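Local structure of ABC transporter, substrate binding protein (Mannopine) (Agrobacterium fabrum, 5L9S) at residues L113-N118 against N123-A128; T212-L217 against I224-D229. The protein probably serves as the periplasmic substrate-binding component of an ABC transporter, with mannopine as its likely ligand. One frame throughout, in Å; residues are numbered along the deposited sequence.

In the fold
Interaction 1 closes before interaction 2 opens along the chain, and their centres lie about 10 Å apart on the same side of the chain's centre. They meet through one mixed sheet, in which strands 103-116 and 224-240 run antiparallel as neighbours: the backbone of Leu113 bonds to that of Ser227, and the Ser227 hydroxyl reaches the carbonyl of Gln125. Interaction 1 brings the loop that leaves strand 103-116 back against it, whereas interaction 2 lays helix 211-219 on the start of strand 224-240. Together they probably build part of one lobe of this periplasmic binding protein, on the long strands 103-116 and 224-240, the second of which also pairs with strand 61-65.

Interaction 1: L113-N118 against N123-A128; sequences LAYKLN and NPQTWA. With ACT (acetate ion), chain C.
Tyr115 has CG between its backbone N and carbonyl carbon (chi1 50°), which directs the ring to Asn123 and Pro124, while Leu113 has CG anti to the backbone N (chi1 172°), which, with chi2, brings CD2 against the chain at Pro124 to Thr126, just ahead of helix 127-130. Asn123 CB lies over one ring face of Tyr115, a CH-pi contact 3.7 Å from CB to the ring centroid, with the amide plane only 9° from the ring plane. Pro124 CD packs on Tyr115 CG at 3.8 Å; a proline suits this place because its rigid ring offers an apolar edge. Tyr115 OH donates a hydrogen bond to OXT of an acetate ion, probably from the crystallisation liquor (2.9 Å from OH to OXT), and accepts a weak but nearly straight bond from Gln125 NE2, 3.2 Å from OH. Gln125 reaches back because its chain bends at chi2, and NE2 also makes a weak bond to the Asn123 carbonyl. The phenol thus combines an apolar face with a polar tip. Leu113 CB rests over the six-membered ring of Trp127, 4.1 Å from the centroid, and CD2 approaches Thr126 O at 3.3 Å. Thr126, the N-cap, bonds through OG1 to Asp129 N and starts helix 127-130. Trp127 NE1 is bound to the Gly230 carbonyl, and its ring packs on helix 149-158, while strand 103-116 is flanked by strands 206-210 and 224-240.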
loop_
_atom_site.group_PDB
_atom_site.type_symbol
_atom_site.label_atom_id
_atom_site.label_comp_id
_atom_site.label_asym_id
_atom_site.label_seq_id
_atom_site.Cartn_x
_atom_site.Cartn_y
_atom_site.Cartn_z
ATOM N N LEU A 113 -4.430 -2.776 12.776
ATOM C CA LEU A 113 -5.250 -3.285 13.837
ATOM C C LEU A 113 -6.356 -2.278 14.070
ATOM O O LEU A 113 -6.092 -1.119 14.381
ATOM C CB LEU A 113 -4.386 -3.448 15.108
ATOM C CG LEU A 113 -5.116 -3.811 16.411
ATOM C CD1 LEU A 113 -5.710 -5.160 16.343
ATOM C CD2 LEU A 113 -4.188 -3.766 17.548
ATOM N N ALA A 114 -7.586 -2.716 13.877
ATOM C CA ALA A 114 -8.783 -1.929 14.100
ATOM C C ALA A 114 -9.636 -2.729 15.090
ATOM O O ALA A 114 -9.554 -3.965 15.140
ATOM C CB ALA A 114 -9.521 -1.725 12.801
ATOM N N TYR A 115 -10.402 -2.016 15.919
ATOM C CA TYR A 115 -11.227 -2.600 16.970
ATOM C C TYR A 115 -12.534 -1.829 17.207
ATOM O O TYR A 115 -12.607 -0.626 16.924
ATOM C CB TYR A 115 -10.402 -2.664 18.281
ATOM C CG TYR A 115 -9.732 -1.352 18.621
ATOM C CD1 TYR A 115 -10.447 -0.316 19.212
ATOM C CD2 TYR A 115 -8.397 -1.125 18.304
ATOM C CE1 TYR A 115 -9.863 0.924 19.445
ATOM C CE2 TYR A 115 -7.796 0.115 18.542
ATOM C CZ TYR A 115 -8.528 1.130 19.136
ATOM O OH TYR A 115 -7.964 2.363 19.379
ATOM N N LYS A 116 -13.554 -2.515 17.775
ATOM C CA LYS A 116 -14.793 -1.843 18.208
ATOM C C LYS A 116 -14.490 -1.254 19.578
ATOM O O LYS A 116 -13.910 -1.947 20.415
ATOM C CB LYS A 116 -15.986 -2.816 18.328
ATOM C CG LYS A 116 -17.316 -2.105 18.573
ATOM C CD LYS A 116 -18.468 -3.032 18.565
ATOM C CE LYS A 116 -19.737 -2.373 19.059
ATOM N NZ LYS A 116 -20.890 -3.318 19.054
ATOM N N LEU A 117 -14.852 0.011 19.806
ATOM C CA LEU A 117 -14.611 0.663 21.094
ATOM C C LEU A 117 -15.452 0.017 22.188
ATOM O O LEU A 117 -16.667 -0.143 22.030
ATOM C CB LEU A 117 -14.853 2.183 21.041
ATOM C CG LEU A 117 -14.209 2.986 19.901
ATOM C CD1 LEU A 117 -14.682 4.422 19.936
ATOM C CD2 LEU A 117 -12.708 2.964 19.982
ATOM N N ASN A 118 -14.804 -0.446 23.255
ATOM C CA ASN A 118 -15.549 -1.042 24.352
ATOM C C ASN A 118 -15.791 -0.004 25.421
ATOM O O ASN A 118 -15.037 0.971 25.508
ATOM C CB ASN A 118 -14.932 -2.340 24.874
ATOM C CG ASN A 118 -13.442 -2.343 24.924
ATOM O OD1 ASN A 118 -12.778 -3.171 24.284
ATOM N ND2 ASN A 118 -12.887 -1.379 25.635
ATOM N N ASN A 123 -8.896 -0.808 24.898
ATOM C CA ASN A 123 -8.854 -1.348 23.549
ATOM C C ASN A 123 -7.473 -1.905 23.168
ATOM O O ASN A 123 -6.468 -1.481 23.745
ATOM C CB ASN A 123 -9.343 -0.302 22.558
ATOM C CG ASN A 123 -10.679 0.281 22.918
ATOM O OD1 ASN A 123 -10.800 1.462 23.202
ATOM N ND2 ASN A 123 -11.704 -0.541 22.937
ATOM N N PRO A 124 -7.401 -2.899 22.247
ATOM C CA PRO A 124 -6.081 -3.450 21.881
ATOM C C PRO A 124 -5.258 -2.439 21.088
ATOM O O PRO A 124 -5.799 -1.755 20.218
ATOM C CB PRO A 124 -6.413 -4.687 21.038
ATOM C CG PRO A 124 -7.891 -4.768 20.971
ATOM C CD PRO A 124 -8.488 -3.508 21.448
ATOM N N GLN A 125 -3.954 -2.330 21.388
ATOM C CA GLN A 125 -3.123 -1.341 20.697
ATOM C C GLN A 125 -1.978 -1.952 19.875
ATOM O O GLN A 125 -1.387 -1.260 19.046
ATOM C CB GLN A 125 -2.620 -0.272 21.684
ATOM C CG GLN A 125 -3.749 0.589 22.301
ATOM C CD GLN A 125 -4.690 1.169 21.260
ATOM O OE1 GLN A 125 -4.308 1.945 20.378
ATOM N NE2 GLN A 125 -5.958 0.799 21.330
ATOM N N THR A 126 -1.672 -3.246 20.085
ATOM C CA THR A 126 -0.608 -3.941 19.378
ATOM C C THR A 126 -1.105 -5.261 18.829
ATOM O O THR A 126 -2.179 -5.721 19.209
ATOM C CB THR A 126 0.587 -4.191 20.306
ATOM O OG1 THR A 126 0.180 -5.078 21.328
ATOM C CG2 THR A 126 1.153 -2.913 20.908
ATOM N N TRP A 127 -0.307 -5.909 17.971
ATOM C CA TRP A 127 -0.621 -7.239 17.465
ATOM C C TRP A 127 -0.630 -8.263 18.638
ATOM O O TRP A 127 -1.429 -9.197 18.623
ATOM C CB TRP A 127 0.350 -7.639 16.342
ATOM C CG TRP A 127 0.232 -6.770 15.118
ATOM C CD1 TRP A 127 1.221 -6.016 14.542
ATOM C CD2 TRP A 127 -0.939 -6.587 14.306
ATOM N NE1 TRP A 127 0.744 -5.387 13.421
ATOM C CE2 TRP A 127 -0.584 -5.711 13.256
ATOM C CE3 TRP A 127 -2.252 -7.112 14.345
ATOM C CZ2 TRP A 127 -1.509 -5.295 12.289
ATOM C CZ3 TRP A 127 -3.167 -6.699 13.391
ATOM C CH2 TRP A 127 -2.796 -5.803 12.377
ATOM N N ALA A 128 0.199 -8.034 19.684
ATOM C CA ALA A 128 0.227 -8.881 20.881
ATOM C C ALA A 128 -1.117 -8.827 21.593
ATOM O O ALA A 128 -1.574 -9.860 22.087
ATOM C CB ALA A 128 1.336 -8.437 21.818
HETATM C C ACT C . -9.662 4.920 20.928
HETATM O O ACT C . -9.839 5.000 19.666
HETATM O OXT ACT C . -9.175 3.922 21.544
HETATM C CH3 ACT C . -10.069 6.146 21.797
#

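Interaction 2: T212-L217 against I224-D229; sequences TRAKAL and IGWSYD
Ala214 and Trp226 form the centre of this contact: the methyl CB of Ala214 sits 3.7 Å from Trp226 CE3, and the Ala214 carbonyl O lies 3.6 Å from CZ3, oblique to the ring. A small residue suits the helix here, since it lets the indole come close to the backbone. Next along, Leu217 CD1 meets Ile224 CD1 at 3.9 Å, the two side chains crossing at about a right angle, and Ile224 CG2 packs at 3.7 Å from Ala214 O. Ile224 extends CG1 anti to its backbone N (chi1 -169°), which carries CD1 to where it touches both Leu217 and Ala214. Helix 211-219 and strand 224-240, joined by a short loop, pack as consecutive alpha and beta elements on the mixed sheet, probably in one lobe of the periplasmic-binding-protein fold; segments 212-217 and 224-228 run roughly antiparallel, their axes 8.4 Å apart at a signed crossing angle of -149°. The indole is fixed from its other end, where Trp226 NE1 donates to Tyr228 OH at 3.0 Å, the hydroxyl lying in the ring plane, while Lys218 adds a cation-pi contact. Further out, Phe199 of helix 192-200 touches both Leu217 and Ile224. Ser227 OG accepts from Asp229 N at 3.2 Å, an ST turn where the chain turns a corner.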
loop_
_atom_site.group_PDB
_atom_site.type_symbol
_atom_site.label_atom_id
_atom_site.label_comp_id
_atom_site.label_asym_id
_atom_site.label_seq_id
_atom_site.Cartn_x
_atom_site.Cartn_y
_atom_site.Cartn_z
ATOM N N THR A 212 -8.514 2.476 4.950
ATOM C CA THR A 212 -9.552 3.029 4.065
ATOM C C THR A 212 -10.961 2.593 4.504
ATOM O O THR A 212 -11.869 3.433 4.590
ATOM C CB THR A 212 -9.219 2.663 2.602
ATOM O OG1 THR A 212 -8.101 3.455 2.216
ATOM C CG2 THR A 212 -10.364 2.926 1.627
ATOM N N ARG A 213 -11.120 1.290 4.794
ATOM C CA ARG A 213 -12.394 0.712 5.226
ATOM C C ARG A 213 -12.723 1.064 6.694
ATOM O O ARG A 213 -13.894 1.227 7.010
ATOM C CB ARG A 213 -12.468 -0.815 4.951
ATOM C CG ARG A 213 -12.121 -1.281 3.525
ATOM C CD ARG A 213 -12.669 -0.415 2.396
ATOM N NE ARG A 213 -14.010 -0.815 1.954
ATOM C CZ ARG A 213 -14.288 -1.441 0.811
ATOM N NH1 ARG A 213 -15.537 -1.724 0.494
ATOM N NH2 ARG A 213 -13.321 -1.716 -0.056
ATOM N N ALA A 214 -11.700 1.228 7.568
ATOM C CA ALA A 214 -11.877 1.638 8.961
ATOM C C ALA A 214 -12.351 3.086 9.016
ATOM O O ALA A 214 -13.232 3.406 9.804
ATOM C CB ALA A 214 -10.577 1.470 9.723
ATOM N N LYS A 215 -11.777 3.954 8.164
ATOM C CA LYS A 215 -12.122 5.373 7.991
ATOM C C LYS A 215 -13.568 5.525 7.595
ATOM O O LYS A 215 -14.253 6.395 8.136
ATOM C CB LYS A 215 -11.279 5.973 6.865
ATOM C CG LYS A 215 -10.114 6.793 7.316
ATOM C CD LYS A 215 -9.634 7.676 6.163
ATOM C CE LYS A 215 -8.174 8.033 6.272
ATOM N NZ LYS A 215 -7.245 6.902 5.989
ATOM N N ALA A 216 -14.025 4.697 6.627
ATOM C CA ALA A 216 -15.400 4.678 6.093
ATOM C C ALA A 216 -16.390 4.298 7.175
ATOM O O ALA A 216 -17.423 4.947 7.267
ATOM C CB ALA A 216 -15.506 3.726 4.914
ATOM N N LEU A 217 -16.043 3.327 8.055
ATOM C CA LEU A 217 -16.893 2.910 9.178
ATOM C C LEU A 217 -17.052 4.016 10.214
ATOM O O LEU A 217 -18.167 4.202 10.723
ATOM C CB LEU A 217 -16.386 1.614 9.841
ATOM C CG LEU A 217 -16.662 0.309 9.072
ATOM C CD1 LEU A 217 -15.612 -0.767 9.408
ATOM C CD2 LEU A 217 -18.097 -0.190 9.323
ATOM N N ILE A 224 -15.551 2.657 16.077
ATOM C CA ILE A 224 -14.331 1.999 15.653
ATOM C C ILE A 224 -13.114 2.868 15.939
ATOM O O ILE A 224 -13.155 4.091 15.793
ATOM C CB ILE A 224 -14.405 1.580 14.134
ATOM C CG1 ILE A 224 -13.230 0.626 13.736
ATOM C CG2 ILE A 224 -14.529 2.778 13.180
ATOM C CD1 ILE A 224 -13.310 -0.026 12.417
ATOM N N GLY A 225 -12.040 2.196 16.313
ATOM C CA GLY A 225 -10.738 2.788 16.523
ATOM C C GLY A 225 -9.684 1.972 15.801
ATOM O O GLY A 225 -9.965 0.887 15.299
ATOM N N TRP A 226 -8.467 2.477 15.749
ATOM C CA TRP A 226 -7.371 1.741 15.146
ATOM C C TRP A 226 -6.065 2.151 15.757
ATOM O O TRP A 226 -5.994 3.192 16.427
ATOM C CB TRP A 226 -7.344 1.847 13.605
ATOM C CG TRP A 226 -7.379 3.249 13.081
ATOM C CD1 TRP A 226 -6.325 4.094 12.907
ATOM C CD2 TRP A 226 -8.542 3.963 12.648
ATOM N NE1 TRP A 226 -6.762 5.300 12.402
ATOM C CE2 TRP A 226 -8.117 5.243 12.229
ATOM C CE3 TRP A 226 -9.909 3.652 12.592
ATOM C CZ2 TRP A 226 -9.002 6.193 11.729
ATOM C CZ3 TRP A 226 -10.789 4.610 12.126
ATOM C CH2 TRP A 226 -10.335 5.859 11.700
ATOM N N SER A 227 -5.033 1.313 15.554
ATOM C CA SER A 227 -3.691 1.593 16.048
ATOM C C SER A 227 -2.644 1.550 14.917
ATOM O O SER A 227 -2.699 0.656 14.072
ATOM C CB SER A 227 -3.348 0.618 17.167
ATOM O OG SER A 227 -1.982 0.773 17.490
ATOM N N TYR A 228 -1.685 2.497 14.917
ATOM C CA TYR A 228 -0.593 2.530 13.919
ATOM C C TYR A 228 0.606 1.700 14.330
ATOM O O TYR A 228 1.542 1.604 13.553
ATOM C CB TYR A 228 -0.152 3.968 13.555
ATOM C CG TYR A 228 -1.281 4.831 13.047
ATOM C CD1 TYR A 228 -1.959 4.510 11.872
ATOM C CD2 TYR A 228 -1.681 5.961 13.743
ATOM C CE1 TYR A 228 -3.044 5.269 11.437
ATOM C CE2 TYR A 228 -2.761 6.722 13.319
ATOM C CZ TYR A 228 -3.436 6.377 12.164
ATOM O OH TYR A 228 -4.500 7.144 11.762
ATOM N N ASP A 229 0.579 1.093 15.525
ATOM C CA ASP A 229 1.650 0.249 16.035
ATOM C C ASP A 229 1.659 -1.061 15.228
ATOM O O ASP A 229 0.659 -1.812 15.224
ATOM C CB ASP A 229 1.455 -0.018 17.532
ATOM C CG ASP A 229 2.690 -0.524 18.232
ATOM O OD1 ASP A 229 2.893 -1.761 18.250
ATOM O OD2 ASP A 229 3.407 0.308 18.845
#